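Local coordinates for catechol 1,2-dioxygenase (Burkholderia ambifaria, PDB 5VXT), which probably catalyses the iron(III)-dependent intradiol ring cleavage of catechol, which is bound at its metal centre, at residues G176-F181 with P236-F241. Numbering follows the deposited sequence.
Sequences GFYSHF and PAHVHF. With FE (Fe (III) ion), chain J; CAQ (catechol), chain K.
Y178 meets H238 and H240 through a shared iron(III) ion, which its OH binds at 1.9 Å. The ring bridges a wide gap: the CA atoms of Y178 and V239 lie 11.0 Å apart. With CG anti to the carbonyl carbon (chi1 -68°), the phenol reaches across to the metal, its edge turned to H238 NE2 and H240 CD2. Behind it, a type II turn from Y178 to F181 is closed by F181 N bonding to Y178 O, and S179 O is hydrogen-bonded to R193. On strand 238-244 the two histidines each give NE2 to the iron, H238 NE2 at 2.0 Å. With its other ring nitrogen, ND1, H238 donates to P236 O at 2.8 Å, nearly straight (169°) and in the ring plane, which, with the iron bond at NE2, helps hold the imidazole's rotation. H240 stacks on W170. A water O lies within hydrogen-bonding distance of Y178 OH, at 2.6 Å, and of H238 O. Catechol chelates the iron through both oxygens, O3 2.3 Å from it, and R235 NH1 is hydrogen-bonded to the catechol. One tyrosine, two histidines and a bidentate catechol form the substrate-bound iron(III) site characteristic of intradiol dioxygenases.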
loop_
_atom_site.group_PDB
_atom_site.type_symbol
_atom_site.label_atom_id
_atom_site.label_comp_id
_atom_site.label_asym_id
_atom_site.label_seq_id
_atom_site.Cartn_x
_atom_site.Cartn_y
_atom_site.Cartn_z
ATOM N N GLY B 176 10.290 -23.859 -8.524
ATOM C CA GLY B 176 10.064 -22.921 -7.443
ATOM C C GLY B 176 8.669 -22.340 -7.388
ATOM O O GLY B 176 8.481 -21.262 -6.814
ATOM N N PHE B 177 7.683 -23.027 -7.963
ATOM C CA PHE B 177 6.301 -22.566 -7.996
ATOM C C PHE B 177 5.427 -23.447 -7.111
ATOM O O PHE B 177 5.622 -24.666 -7.041
ATOM C CB PHE B 177 5.750 -22.570 -9.426
ATOM C CG PHE B 177 6.431 -21.591 -10.344
ATOM C CD1 PHE B 177 6.760 -20.315 -9.901
ATOM C CD2 PHE B 177 6.745 -21.947 -11.646
ATOM C CE1 PHE B 177 7.390 -19.416 -10.745
ATOM C CE2 PHE B 177 7.367 -21.049 -12.496
ATOM C CZ PHE B 177 7.695 -19.786 -12.045
ATOM N N TYR B 178 4.466 -22.819 -6.440
ATOM C CA TYR B 178 3.510 -23.500 -5.577
ATOM C C TYR B 178 2.188 -23.677 -6.308
ATOM O O TYR B 178 1.768 -22.798 -7.065
ATOM C CB TYR B 178 3.255 -22.701 -4.297
ATOM C CG TYR B 178 4.405 -22.603 -3.320
ATOM C CD1 TYR B 178 5.524 -21.829 -3.601
ATOM C CD2 TYR B 178 4.341 -23.243 -2.088
ATOM C CE1 TYR B 178 6.561 -21.726 -2.691
ATOM C CE2 TYR B 178 5.365 -23.140 -1.176
ATOM C CZ TYR B 178 6.473 -22.386 -1.484
ATOM O OH TYR B 178 7.482 -22.290 -0.572
ATOM N N SER B 179 1.520 -24.802 -6.067
ATOM C CA SER B 179 0.177 -24.956 -6.605
ATOM C C SER B 179 -0.720 -23.836 -6.080
ATOM O O SER B 179 -0.494 -23.289 -4.999
ATOM C CB SER B 179 -0.394 -26.331 -6.248
ATOM O OG SER B 179 -0.468 -26.507 -4.851
ATOM N N HIS B 180 -1.709 -23.464 -6.900
ATOM C CA HIS B 180 -2.622 -22.343 -6.679
ATOM C C HIS B 180 -1.944 -21.000 -6.951
ATOM O O HIS B 180 -2.625 -19.973 -7.019
ATOM C CB HIS B 180 -3.209 -22.359 -5.259
ATOM C CG HIS B 180 -4.582 -21.765 -5.166
ATOM N ND1 HIS B 180 -5.715 -22.447 -5.556
ATOM C CD2 HIS B 180 -5.004 -20.554 -4.728
ATOM C CE1 HIS B 180 -6.775 -21.681 -5.364
ATOM N NE2 HIS B 180 -6.372 -20.527 -4.863
ATOM N N PHE B 181 -0.615 -20.991 -7.124
ATOM C CA PHE B 181 0.138 -19.763 -7.370
ATOM C C PHE B 181 1.136 -19.934 -8.506
ATOM O O PHE B 181 2.171 -19.259 -8.530
ATOM C CB PHE B 181 0.889 -19.301 -6.118
ATOM C CG PHE B 181 0.024 -19.106 -4.920
ATOM C CD1 PHE B 181 -0.112 -20.116 -3.975
ATOM C CD2 PHE B 181 -0.648 -17.904 -4.725
ATOM C CE1 PHE B 181 -0.912 -19.938 -2.860
ATOM C CE2 PHE B 181 -1.447 -17.719 -3.618
ATOM C CZ PHE B 181 -1.582 -18.733 -2.682
ATOM N N PRO B 236 16.046 -19.748 -0.192
ATOM C CA PRO B 236 16.560 -21.113 -0.331
ATOM C C PRO B 236 15.418 -22.119 -0.359
ATOM O O PRO B 236 14.287 -21.831 0.042
ATOM C CB PRO B 236 17.429 -21.291 0.918
ATOM C CG PRO B 236 16.783 -20.355 1.932
ATOM C CD PRO B 236 16.368 -19.165 1.123
ATOM N N ALA B 237 15.728 -23.325 -0.847
ATOM C CA ALA B 237 14.722 -24.381 -0.885
ATOM C C ALA B 237 14.257 -24.714 0.529
ATOM O O ALA B 237 15.062 -24.804 1.460
ATOM C CB ALA B 237 15.287 -25.632 -1.568
ATOM N N HIS B 238 12.951 -24.901 0.693
ATOM C CA HIS B 238 12.393 -25.027 2.031
ATOM C C HIS B 238 11.041 -25.719 1.950
ATOM O O HIS B 238 10.458 -25.869 0.873
ATOM C CB HIS B 238 12.240 -23.662 2.702
ATOM C CG HIS B 238 11.294 -22.759 1.983
ATOM N ND1 HIS B 238 11.670 -22.018 0.884
ATOM C CD2 HIS B 238 9.981 -22.499 2.184
ATOM C CE1 HIS B 238 10.632 -21.328 0.446
ATOM N NE2 HIS B 238 9.597 -21.602 1.218
ATOM N N VAL B 239 10.553 -26.134 3.119
ATOM C CA VAL B 239 9.244 -26.760 3.274
ATOM C C VAL B 239 8.558 -26.114 4.471
ATOM O O VAL B 239 9.177 -25.964 5.529
ATOM C CB VAL B 239 9.361 -28.287 3.474
ATOM C CG1 VAL B 239 7.997 -28.901 3.666
ATOM C CG2 VAL B 239 10.059 -28.915 2.288
ATOM N N HIS B 240 7.285 -25.742 4.309
ATOM C CA HIS B 240 6.488 -25.103 5.354
ATOM C C HIS B 240 5.705 -26.125 6.165
ATOM O O HIS B 240 5.261 -27.144 5.634
ATOM C CB HIS B 240 5.481 -24.134 4.746
ATOM C CG HIS B 240 6.094 -22.960 4.055
ATOM N ND1 HIS B 240 6.324 -21.763 4.699
ATOM C CD2 HIS B 240 6.505 -22.786 2.776
ATOM C CE1 HIS B 240 6.852 -20.903 3.846
ATOM N NE2 HIS B 240 6.972 -21.497 2.673
ATOM N N PHE B 241 5.485 -25.819 7.446
ATOM C CA PHE B 241 4.574 -26.620 8.252
ATOM C C PHE B 241 3.689 -25.769 9.159
ATOM O O PHE B 241 4.133 -24.773 9.737
ATOM C CB PHE B 241 5.328 -27.630 9.125
ATOM C CG PHE B 241 6.210 -28.566 8.347
ATOM C CD1 PHE B 241 5.728 -29.794 7.905
ATOM C CD2 PHE B 241 7.522 -28.222 8.061
ATOM C CE1 PHE B 241 6.542 -30.665 7.191
ATOM C CE2 PHE B 241 8.338 -29.087 7.343
ATOM C CZ PHE B 241 7.843 -30.306 6.909
HETATM FE FE FE J . 7.690 -20.984 0.828
HETATM C C1 CAQ K . 7.598 -15.511 -0.070
HETATM C C2 CAQ K . 7.325 -16.751 -0.642
HETATM C C3 CAQ K . 7.489 -17.902 0.116
HETATM O O3 CAQ K . 7.234 -19.134 -0.393
HETATM C C4 CAQ K . 7.953 -17.783 1.510
HETATM O O4 CAQ K . 8.120 -18.907 2.249
HETATM C C5 CAQ K . 8.211 -16.527 2.041
HETATM C C6 CAQ K . 8.034 -15.397 1.249
HETATM O O HOH W 1 8.929 -24.422 -0.948
#